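Local atomic coordinates of glutamate--tRNA ligase (Methanothermobacter thermautotrophicus, PDB entry 3AII), a protein that probably activates glutamate with ATP to form Glu-AMP and then transfers the glutamyl group to the acceptor end of tRNA(Glu). Residues G187-T192 with R236-L241; C191-E196 with C208-L213; Y178-I183 with Q220-M225. All blocks are in the same frame, centred on the assembly; numbering follows the deposited sequence.

All three contacts lie together in the part of the chain that belongs to the class I catalytic domain family, their centres 38 to 42 Å from the centre of this elongated chain. Contact 1 pairs strand 188-191 with strand 234-237, and contact 2 takes up the end of that first strand at Cys-191 to build the zinc site; their centres are about 8 Å apart and both touch the metal. Contact 3 packs helix 172-184, which leads into strand 188-191, against helix 215-224, its centre about 12 Å from that of contact 1 and about 14 Å from that of contact 2. Arg-221 ties the three together, with Arg-221 NH1 2.9 Å from Val-190 O and its side chain against Cys-210 and Leu-213.

Contact 1. Residues G187-T192 with R236-L241; sequences GAYVCT and RVKTDL. With ZN (zinc ion), chain D.
Two side chains of 236-241 pack round the ring of Tyr-189, one over a face and one at an edge. Arg-236 CB makes a CH-pi contact, 4.1 Å from the centroid of the Tyr-189 ring and offset toward its rim, and Arg-236 CD continues past Tyr-189 OH at 3.6 Å. Lys-238 meets the edge, its CG 3.5 Å from Tyr-189 CD1. Long basic residues suit both places, because their methylenes pack on an aromatic group while their charged ends reach polar partners. Tyr-189 meets them with CG in the crowded position between backbone N and carbonyl carbon (chi1 59°). Arg-236 is extended from CG to NE, which brings an edge of its guanidinium to CB of Cys-191, a zinc ligand.

Strands 188-191 and 234-237 are neighbours in a four-stranded antiparallel sheet, with 188-191 outermost within this chain. Tyr-189 and Arg-236 form a hydrogen-bonded pair: Arg-236 N reaches Tyr-189 O at 2.9 Å, nearly along the C=O axis, and Tyr-189 N returns a 3.0 Å bond to Arg-236 O. Ala-188 and Val-237, the adjoining non-hydrogen-bonded pair, face the other side of the sheet. Past them, Lys-238 N approaches Gly-187 O from above the carbonyl plane at 2.8 Å. Further out, Asp-250 receives both Tyr-189 OH, through its carboxylate, and Arg-236 NH1, through its carbonyl, while Lys-238 NZ bonds to Arg-211 O and, through a water, to Ala-188 O. An alanine in place of Tyr-189 would probably deprive Arg-236 and Lys-238 of their shared packing surface and loosen the tie to Asp-250.

With Arg-236 NE 4.0 Å from Cys-191 SG, the arginine's positive charge would be expected to offset part of the negative charge on the zinc-bound thiolates.

Contact 2. Residues C191-E196 with C208-L213; sequences CTCRPE and CHCRSL. With ZN (zinc ion), chain D.
Different first torsions aim four cysteines at one point. Cys-191 SG stands anti to its backbone N; Cys-193 SG lies anti to its carbonyl carbon (chi1 -67°), as does Cys-210 SG (chi1 -48°); Cys-208 SG takes the crowded position between N and carbonyl carbon (chi1 71°). Each of the four SG atoms, of Cys-191, Cys-193, Cys-208 and Cys-210, binds the zinc ion at 2.4 Å. Cys-191 SG and Cys-210 SG stand 3.9 Å apart, consistent with tetrahedral coordination, and Cys-193 SG also packs 3.6 Å from Cys-208 CB.

Backbone N-H groups reach two of the sulfurs. Thr-192 N donates across the contact to Cys-210 SG at 3.5 Å, and Cys-193 N donates to Cys-191 SG, also at 3.5 Å, within its own segment. Such bonds would probably spread the charge of thiolates bound to the metal, a role for which cysteine, soft and readily ionised, is well suited. Residues 208-213 turn through a short 3-10 segment at 210-212, where Ser-212 OG closes back on His-209 O at 2.8 Å, in the carbonyl plane, alongside Ser-212 N. Phe-198 of helix 195-203 packs on Cys-191, Cys-193 and Cys-208.

Two Cys-X-Cys pairs, separated in the chain by a helix, thus make a four-cysteine zinc site, its all-thiolate shell consistent with a structural rather than a catalytic role.

Contact 3. Residues Y178-I183 with Q220-M225; sequences YTEKLI and QRWREM
Thr-179 CG2 sits almost squarely over the six-membered ring of Trp-222, 3.6 Å from its centroid and only 2° off the ring normal, a close CH-pi contact. A threonine fits here because its methyl can press on the indole while Thr-179 OG1 turns back to bond with Tyr-175 O in its own helix. Trp-222 is carried to this place with CG anti to its backbone N, so that the indole projects across to helix 172-184. At the other end of the indole, Glu-180 comes to the edge of the five-membered ring: OE2 lies in the ring plane, 3.3 Å from Trp-222 CD1, with the carboxylate turned 74° from the indole. Ile-183 adds a lighter touch, its CD1 4.1 Å from Trp-222 CB.

A water completes the polar edge. It donates to Glu-180 OE2 at 2.9 Å and accepts from Trp-222 NE1 at 2.8 Å, so the indole N-H has a partner. Arg-223, its chain extended from CG to NE, comes to the same carboxylate. The salt bridge between Glu-180 OE2 and Arg-223 NH2 is long, 3.9 Å, and the oxygen stands well out of the guanidinium plane, so the attraction is electrostatic, without a directed N-H.

The axes of 178-183 and 220-224 run nearly antiparallel (157°), 11.2 Å apart at closest approach; a large residue such as tryptophan is what spans that separation. Met-254 of strand 252-256 packs on both Thr-179 and Trp-222, and Val-190 also meets Trp-222, so the indole fills the seam between the two helices where they rest on the sheet.

Apolar packing on the ring face is therefore paired with a hydrated, charged rim, where Glu-180 is likely to stay ionised beside Arg-223.

Contact 1. Residues G187-T192 with R236-L241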
loop_
_atom_site.group_PDB
_atom_site.type_symbol
_atom_site.label_atom_id
_atom_site.label_comp_id
_atom_site.label_asym_id
_atom_site.label_seq_id
_atom_site.Cartn_x
_atom_site.Cartn_y
_atom_site.Cartn_z
ATOM N N GLY A 187 -21.753 14.921 -29.895
ATOM C CA GLY A 187 -21.721 13.917 -28.855
ATOM C C GLY A 187 -21.771 14.462 -27.446
ATOM O O GLY A 187 -21.698 13.707 -26.484
ATOM N N ALA A 188 -21.909 15.776 -27.329
ATOM C CA ALA A 188 -21.995 16.400 -26.022
ATOM C C ALA A 188 -22.701 17.732 -26.120
ATOM O O ALA A 188 -22.869 18.278 -27.211
ATOM C CB ALA A 188 -20.606 16.578 -25.415
ATOM N N TYR A 189 -23.130 18.242 -24.972
ATOM C CA TYR A 189 -23.814 19.523 -24.926
ATOM C C TYR A 189 -23.566 20.206 -23.599
ATOM O O TYR A 189 -23.196 19.546 -22.621
ATOM C CB TYR A 189 -25.319 19.350 -25.181
ATOM C CG TYR A 189 -26.074 18.450 -24.224
ATOM C CD1 TYR A 189 -26.017 17.064 -24.336
ATOM C CD2 TYR A 189 -26.870 18.989 -23.222
ATOM C CE1 TYR A 189 -26.723 16.255 -23.479
ATOM C CE2 TYR A 189 -27.587 18.185 -22.369
ATOM C CZ TYR A 189 -27.518 16.828 -22.492
ATOM O OH TYR A 189 -28.234 16.035 -21.620
ATOM N N VAL A 190 -23.739 21.530 -23.569
ATOM C CA VAL A 190 -23.621 22.258 -22.308
ATOM C C VAL A 190 -24.985 22.437 -21.670
ATOM O O VAL A 190 -25.862 23.102 -22.231
ATOM C CB VAL A 190 -22.963 23.614 -22.480
ATOM C CG1 VAL A 190 -22.845 24.300 -21.111
ATOM C CG2 VAL A 190 -21.585 23.452 -23.131
ATOM N N CYS A 191 -25.151 21.842 -20.498
ATOM C CA CYS A 191 -26.430 21.857 -19.806
ATOM C C CYS A 191 -26.410 22.873 -18.682
ATOM O O CYS A 191 -25.577 22.806 -17.773
ATOM C CB CYS A 191 -26.751 20.483 -19.243
ATOM S SG CYS A 191 -28.360 20.416 -18.428
ATOM N N THR A 192 -27.358 23.805 -18.752
ATOM C CA THR A 192 -27.497 24.864 -17.765
ATOM C C THR A 192 -28.700 24.625 -16.855
ATOM O O THR A 192 -29.068 25.500 -16.075
ATOM C CB THR A 192 -27.681 26.229 -18.459
ATOM O OG1 THR A 192 -28.711 26.121 -19.451
ATOM C CG2 THR A 192 -26.385 26.669 -19.137
ATOM N N ARG A 236 -22.357 17.540 -20.676
ATOM C CA ARG A 236 -22.877 16.175 -20.607
ATOM C C ARG A 236 -22.626 15.440 -21.910
ATOM O O ARG A 236 -22.779 16.006 -22.983
ATOM C CB ARG A 236 -24.382 16.201 -20.320
ATOM C CG ARG A 236 -24.702 16.718 -18.932
ATOM C CD ARG A 236 -26.206 16.718 -18.667
ATOM N NE ARG A 236 -26.468 17.122 -17.282
ATOM C CZ ARG A 236 -26.320 16.323 -16.231
ATOM N NH1 ARG A 236 -25.930 15.066 -16.387
ATOM N NH2 ARG A 236 -26.574 16.776 -15.012
ATOM N N VAL A 237 -22.208 14.185 -21.802
ATOM C CA VAL A 237 -22.004 13.359 -22.980
ATOM C C VAL A 237 -23.368 12.827 -23.400
ATOM O O VAL A 237 -24.123 12.349 -22.564
ATOM C CB VAL A 237 -21.083 12.189 -22.654
ATOM C CG1 VAL A 237 -20.905 11.288 -23.871
ATOM C CG2 VAL A 237 -19.727 12.712 -22.159
ATOM N N LYS A 238 -23.693 12.899 -24.685
ATOM C CA LYS A 238 -24.961 12.336 -25.127
ATOM C C LYS A 238 -24.832 10.823 -25.169
ATOM O O LYS A 238 -23.995 10.293 -25.893
ATOM C CB LYS A 238 -25.350 12.882 -26.506
ATOM C CG LYS A 238 -25.617 14.384 -26.525
ATOM C CD LYS A 238 -26.123 14.870 -27.888
ATOM C CE LYS A 238 -26.316 16.382 -27.869
ATOM N NZ LYS A 238 -26.942 16.935 -29.125
ATOM N N THR A 239 -25.641 10.128 -24.373
ATOM C CA THR A 239 -25.662 8.673 -24.413
ATOM C C THR A 239 -27.057 8.204 -24.806
ATOM O O THR A 239 -27.514 8.504 -25.899
ATOM C CB THR A 239 -25.197 8.048 -23.091
ATOM O OG1 THR A 239 -26.120 8.372 -22.044
ATOM C CG2 THR A 239 -23.812 8.594 -22.730
ATOM N N ASP A 240 -27.714 7.472 -23.919
ATOM C CA ASP A 240 -29.066 6.979 -24.157
ATOM C C ASP A 240 -29.905 7.394 -22.963
ATOM O O ASP A 240 -29.655 6.943 -21.850
ATOM C CB ASP A 240 -29.043 5.454 -24.288
ATOM C CG ASP A 240 -30.430 4.830 -24.207
ATOM O OD1 ASP A 240 -31.433 5.561 -24.331
ATOM O OD2 ASP A 240 -30.516 3.597 -24.019
ATOM N N LEU A 241 -30.885 8.269 -23.182
ATOM C CA LEU A 241 -31.708 8.736 -22.068
ATOM C C LEU A 241 -32.612 7.632 -21.524
ATOM O O LEU A 241 -33.205 7.774 -20.457
ATOM C CB LEU A 241 -32.538 9.960 -22.449
ATOM C CG LEU A 241 -31.805 11.290 -22.620
ATOM C CD1 LEU A 241 -32.804 12.393 -22.908
ATOM C CD2 LEU A 241 -30.979 11.624 -21.388
HETATM ZN ZN ZN D . -30.187 21.043 -19.772
HETATM O O HOH W 1 -24.133 18.050 -29.555
#

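Contact 2. Residues C191-E196 with C208-L213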
loop_
_atom_site.group_PDB
_atom_site.type_symbol
_atom_site.label_atom_id
_atom_site.label_comp_id
_atom_site.label_asym_id
_atom_site.label_seq_id
_atom_site.Cartn_x
_atom_site.Cartn_y
_atom_site.Cartn_z
ATOM N N CYS A 191 -25.151 21.842 -20.498
ATOM C CA CYS A 191 -26.430 21.857 -19.806
ATOM C C CYS A 191 -26.410 22.873 -18.682
ATOM O O CYS A 191 -25.577 22.806 -17.773
ATOM C CB CYS A 191 -26.751 20.483 -19.243
ATOM S SG CYS A 191 -28.360 20.416 -18.428
ATOM N N THR A 192 -27.358 23.805 -18.752
ATOM C CA THR A 192 -27.497 24.864 -17.765
ATOM C C THR A 192 -28.700 24.625 -16.855
ATOM O O THR A 192 -29.068 25.500 -16.075
ATOM C CB THR A 192 -27.681 26.229 -18.459
ATOM O OG1 THR A 192 -28.711 26.121 -19.451
ATOM C CG2 THR A 192 -26.385 26.669 -19.137
ATOM N N CYS A 193 -29.315 23.449 -16.966
ATOM C CA CYS A 193 -30.467 23.087 -16.134
ATOM C C CYS A 193 -30.085 22.996 -14.670
ATOM O O CYS A 193 -28.950 22.679 -14.342
ATOM C CB CYS A 193 -31.049 21.734 -16.558
ATOM S SG CYS A 193 -31.828 21.708 -18.192
ATOM N N ARG A 194 -31.045 23.260 -13.792
ATOM C CA ARG A 194 -30.856 22.969 -12.380
ATOM C C ARG A 194 -30.756 21.454 -12.259
ATOM O O ARG A 194 -31.597 20.733 -12.794
ATOM C CB ARG A 194 -32.038 23.491 -11.561
ATOM C CG ARG A 194 -32.357 24.958 -11.808
ATOM C CD ARG A 194 -31.206 25.867 -11.390
ATOM N NE ARG A 194 -31.208 27.124 -12.138
ATOM C CZ ARG A 194 -30.483 28.193 -11.819
ATOM N NH1 ARG A 194 -29.698 28.173 -10.750
ATOM N NH2 ARG A 194 -30.548 29.290 -12.566
ATOM N N PRO A 195 -29.718 20.966 -11.571
ATOM C CA PRO A 195 -29.476 19.523 -11.491
ATOM C C PRO A 195 -30.696 18.664 -11.130
ATOM O O PRO A 195 -30.853 17.603 -11.725
ATOM C CB PRO A 195 -28.385 19.417 -10.428
ATOM C CG PRO A 195 -27.603 20.692 -10.603
ATOM C CD PRO A 195 -28.618 21.744 -10.967
ATOM N N GLU A 196 -31.530 19.089 -10.184
ATOM C CA GLU A 196 -32.683 18.268 -9.790
ATOM C C GLU A 196 -33.765 18.230 -10.865
ATOM O O GLU A 196 -34.447 17.214 -11.044
ATOM C CB GLU A 196 -33.277 18.741 -8.458
ATOM C CG GLU A 196 -32.380 18.485 -7.264
ATOM C CD GLU A 196 -32.029 17.020 -7.103
ATOM O OE1 GLU A 196 -30.902 16.736 -6.659
ATOM O OE2 GLU A 196 -32.867 16.154 -7.434
ATOM N N CYS A 208 -33.731 17.449 -21.971
ATOM C CA CYS A 208 -33.837 18.856 -21.630
ATOM C C CYS A 208 -33.652 19.656 -22.909
ATOM O O CYS A 208 -33.274 19.108 -23.947
ATOM C CB CYS A 208 -32.790 19.256 -20.582
ATOM S SG CYS A 208 -31.086 19.308 -21.213
ATOM N N HIS A 209 -33.924 20.951 -22.834
ATOM C CA HIS A 209 -33.775 21.827 -23.988
ATOM C C HIS A 209 -32.334 21.884 -24.498
ATOM O O HIS A 209 -32.097 22.007 -25.698
ATOM C CB HIS A 209 -34.276 23.233 -23.643
ATOM C CG HIS A 209 -33.920 24.268 -24.662
ATOM N ND1 HIS A 209 -34.515 24.323 -25.904
ATOM C CD2 HIS A 209 -33.034 25.289 -24.621
ATOM C CE1 HIS A 209 -34.007 25.334 -26.587
ATOM N NE2 HIS A 209 -33.105 25.935 -25.834
ATOM N N CYS A 210 -31.374 21.788 -23.580
ATOM C CA CYS A 210 -29.965 21.956 -23.923
ATOM C C CYS A 210 -29.529 20.888 -24.927
ATOM O O CYS A 210 -28.638 21.115 -25.753
ATOM C CB CYS A 210 -29.098 21.845 -22.663
ATOM S SG CYS A 210 -29.672 22.830 -21.243
ATOM N N ARG A 211 -30.153 19.722 -24.829
ATOM C CA ARG A 211 -29.766 18.573 -25.638
ATOM C C ARG A 211 -30.055 18.790 -27.119
ATOM O O ARG A 211 -29.534 18.064 -27.964
ATOM C CB ARG A 211 -30.484 17.315 -25.153
ATOM C CG ARG A 211 -29.745 16.023 -25.463
ATOM C CD ARG A 211 -30.596 14.817 -25.109
ATOM N NE ARG A 211 -29.799 13.619 -24.844
ATOM C CZ ARG A 211 -29.545 12.663 -25.735
ATOM N NH1 ARG A 211 -30.020 12.753 -26.973
ATOM N NH2 ARG A 211 -28.817 11.611 -25.383
ATOM N N SER A 212 -30.877 19.791 -27.430
ATOM C CA SER A 212 -31.255 20.061 -28.816
ATOM C C SER A 212 -30.429 21.168 -29.466
ATOM O O SER A 212 -30.594 21.450 -30.657
ATOM C CB SER A 212 -32.747 20.414 -28.909
ATOM O OG SER A 212 -33.009 21.679 -28.321
ATOM N N LEU A 213 -29.557 21.810 -28.694
ATOM C CA LEU A 213 -28.750 22.908 -29.229
ATOM C C LEU A 213 -27.798 22.422 -30.312
ATOM O O LEU A 213 -27.351 21.268 -30.295
ATOM C CB LEU A 213 -27.944 23.596 -28.118
ATOM C CG LEU A 213 -28.758 24.190 -26.970
ATOM C CD1 LEU A 213 -27.828 24.774 -25.919
ATOM C CD2 LEU A 213 -29.707 25.249 -27.495
HETATM ZN ZN ZN D . -30.187 21.043 -19.772
#

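Contact 3. Residues Y178-I183 with Q220-M225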
loop_
_atom_site.group_PDB
_atom_site.type_symbol
_atom_site.label_atom_id
_atom_site.label_comp_id
_atom_site.label_asym_id
_atom_site.label_seq_id
_atom_site.Cartn_x
_atom_site.Cartn_y
_atom_site.Cartn_z
ATOM N N TYR A 178 -10.635 18.349 -26.918
ATOM C CA TYR A 178 -11.489 17.209 -27.215
ATOM C C TYR A 178 -12.929 17.396 -26.761
ATOM O O TYR A 178 -13.810 16.741 -27.277
ATOM C CB TYR A 178 -10.856 15.878 -26.767
ATOM C CG TYR A 178 -9.773 15.514 -27.746
ATOM C CD1 TYR A 178 -10.085 14.860 -28.926
ATOM C CD2 TYR A 178 -8.463 15.924 -27.546
ATOM C CE1 TYR A 178 -9.110 14.575 -29.864
ATOM C CE2 TYR A 178 -7.477 15.650 -28.496
ATOM C CZ TYR A 178 -7.823 14.971 -29.647
ATOM O OH TYR A 178 -6.862 14.683 -30.591
ATOM N N THR A 179 -13.160 18.298 -25.809
ATOM C CA THR A 179 -14.538 18.703 -25.503
ATOM C C THR A 179 -15.161 19.414 -26.708
ATOM O O THR A 179 -16.304 19.132 -27.078
ATOM C CB THR A 179 -14.595 19.620 -24.272
ATOM O OG1 THR A 179 -14.202 18.861 -23.120
ATOM C CG2 THR A 179 -16.011 20.151 -24.053
ATOM N N GLU A 180 -14.423 20.357 -27.287
ATOM C CA GLU A 180 -14.888 21.084 -28.482
ATOM C C GLU A 180 -15.122 20.122 -29.651
ATOM O O GLU A 180 -16.111 20.232 -30.369
ATOM C CB GLU A 180 -13.908 22.197 -28.869
ATOM C CG GLU A 180 -13.796 23.300 -27.812
ATOM C CD GLU A 180 -13.463 24.669 -28.391
ATOM O OE1 GLU A 180 -12.991 24.743 -29.549
ATOM O OE2 GLU A 180 -13.681 25.676 -27.680
ATOM N N LYS A 181 -14.225 19.155 -29.824
ATOM C CA LYS A 181 -14.389 18.188 -30.908
ATOM C C LYS A 181 -15.611 17.310 -30.681
ATOM O O LYS A 181 -16.354 17.007 -31.625
ATOM C CB LYS A 181 -13.129 17.323 -31.067
ATOM C CG LYS A 181 -11.988 18.062 -31.775
ATOM C CD LYS A 181 -10.744 17.191 -31.904
ATOM C CE LYS A 181 -9.598 17.970 -32.553
ATOM N NZ LYS A 181 -8.355 17.158 -32.632
ATOM N N LEU A 182 -15.827 16.908 -29.433
ATOM C CA LEU A 182 -16.953 16.056 -29.100
ATOM C C LEU A 182 -18.266 16.797 -29.362
ATOM O O LEU A 182 -19.222 16.225 -29.872
ATOM C CB LEU A 182 -16.874 15.618 -27.636
ATOM C CG LEU A 182 -17.972 14.706 -27.088
ATOM C CD1 LEU A 182 -18.029 13.398 -27.860
ATOM C CD2 LEU A 182 -17.765 14.449 -25.589
ATOM N N ILE A 183 -18.313 18.064 -28.968
ATOM C CA ILE A 183 -19.455 18.927 -29.267
ATOM C C ILE A 183 -19.678 19.104 -30.776
ATOM O O ILE A 183 -20.817 19.052 -31.248
ATOM C CB ILE A 183 -19.287 20.302 -28.578
ATOM C CG1 ILE A 183 -19.380 20.155 -27.056
ATOM C CG2 ILE A 183 -20.335 21.296 -29.075
ATOM C CD1 ILE A 183 -19.071 21.464 -26.306
ATOM N N GLN A 220 -20.580 28.268 -27.767
ATOM C CA GLN A 220 -20.692 29.525 -27.038
ATOM C C GLN A 220 -20.920 29.279 -25.536
ATOM O O GLN A 220 -20.294 29.924 -24.699
ATOM C CB GLN A 220 -21.823 30.379 -27.631
ATOM C CG GLN A 220 -22.191 31.591 -26.793
ATOM C CD GLN A 220 -21.095 32.622 -26.747
ATOM O OE1 GLN A 220 -20.301 32.749 -27.682
ATOM N NE2 GLN A 220 -21.045 33.379 -25.656
ATOM N N ARG A 221 -21.805 28.346 -25.203
ATOM C CA ARG A 221 -22.051 28.019 -23.799
ATOM C C ARG A 221 -20.799 27.439 -23.158
ATOM O O ARG A 221 -20.511 27.694 -21.986
ATOM C CB ARG A 221 -23.165 26.994 -23.662
ATOM C CG ARG A 221 -24.564 27.514 -24.002
ATOM C CD ARG A 221 -25.579 26.507 -23.493
ATOM N NE ARG A 221 -26.957 26.991 -23.551
ATOM C CZ ARG A 221 -27.979 26.360 -22.984
ATOM N NH1 ARG A 221 -27.766 25.233 -22.318
ATOM N NH2 ARG A 221 -29.209 26.856 -23.073
ATOM N N TRP A 222 -20.076 26.639 -23.933
ATOM C CA TRP A 222 -18.835 26.023 -23.460
ATOM C C TRP A 222 -17.845 27.110 -23.084
ATOM O O TRP A 222 -17.264 27.089 -21.994
ATOM C CB TRP A 222 -18.256 25.076 -24.529
ATOM C CG TRP A 222 -16.800 24.694 -24.351
ATOM C CD1 TRP A 222 -15.765 24.980 -25.203
ATOM C CD2 TRP A 222 -16.228 23.975 -23.258
ATOM N NE1 TRP A 222 -14.592 24.480 -24.715
ATOM C CE2 TRP A 222 -14.838 23.855 -23.518
ATOM C CE3 TRP A 222 -16.748 23.415 -22.086
ATOM C CZ2 TRP A 222 -13.967 23.194 -22.659
ATOM C CZ3 TRP A 222 -15.878 22.762 -21.219
ATOM C CH2 TRP A 222 -14.503 22.658 -21.508
ATOM N N ARG A 223 -17.675 28.090 -23.968
ATOM C CA ARG A 223 -16.700 29.142 -23.720
ATOM C C ARG A 223 -17.117 29.971 -22.516
ATOM O O ARG A 223 -16.279 30.446 -21.740
ATOM C CB ARG A 223 -16.525 30.006 -24.978
ATOM C CG ARG A 223 -15.758 29.261 -26.060
ATOM C CD ARG A 223 -15.418 30.150 -27.257
ATOM N NE ARG A 223 -14.478 29.469 -28.147
ATOM C CZ ARG A 223 -14.659 29.305 -29.453
ATOM N NH1 ARG A 223 -15.747 29.785 -30.044
ATOM N NH2 ARG A 223 -13.746 28.666 -30.172
ATOM N N GLU A 224 -18.422 30.080 -22.314
ATOM C CA GLU A 224 -18.934 30.848 -21.190
ATOM C C GLU A 224 -18.641 30.185 -19.851
ATOM O O GLU A 224 -18.489 30.872 -18.839
ATOM C CB GLU A 224 -20.436 31.058 -21.331
ATOM C CG GLU A 224 -20.817 31.947 -22.495
ATOM C CD GLU A 224 -22.318 32.026 -22.665
ATOM O OE1 GLU A 224 -22.770 32.596 -23.677
ATOM O OE2 GLU A 224 -23.036 31.507 -21.780
ATOM N N MET A 225 -18.547 28.857 -19.843
ATOM C CA MET A 225 -18.285 28.131 -18.596
ATOM C C MET A 225 -17.030 28.620 -17.896
ATOM O O MET A 225 -16.914 28.532 -16.684
ATOM C CB MET A 225 -18.196 26.622 -18.840
ATOM C CG MET A 225 -19.541 25.974 -19.118
ATOM S SD MET A 225 -19.447 24.186 -19.408
ATOM C CE MET A 225 -18.812 23.596 -17.843
HETATM O O HOH W 2 -11.979 25.051 -25.377
#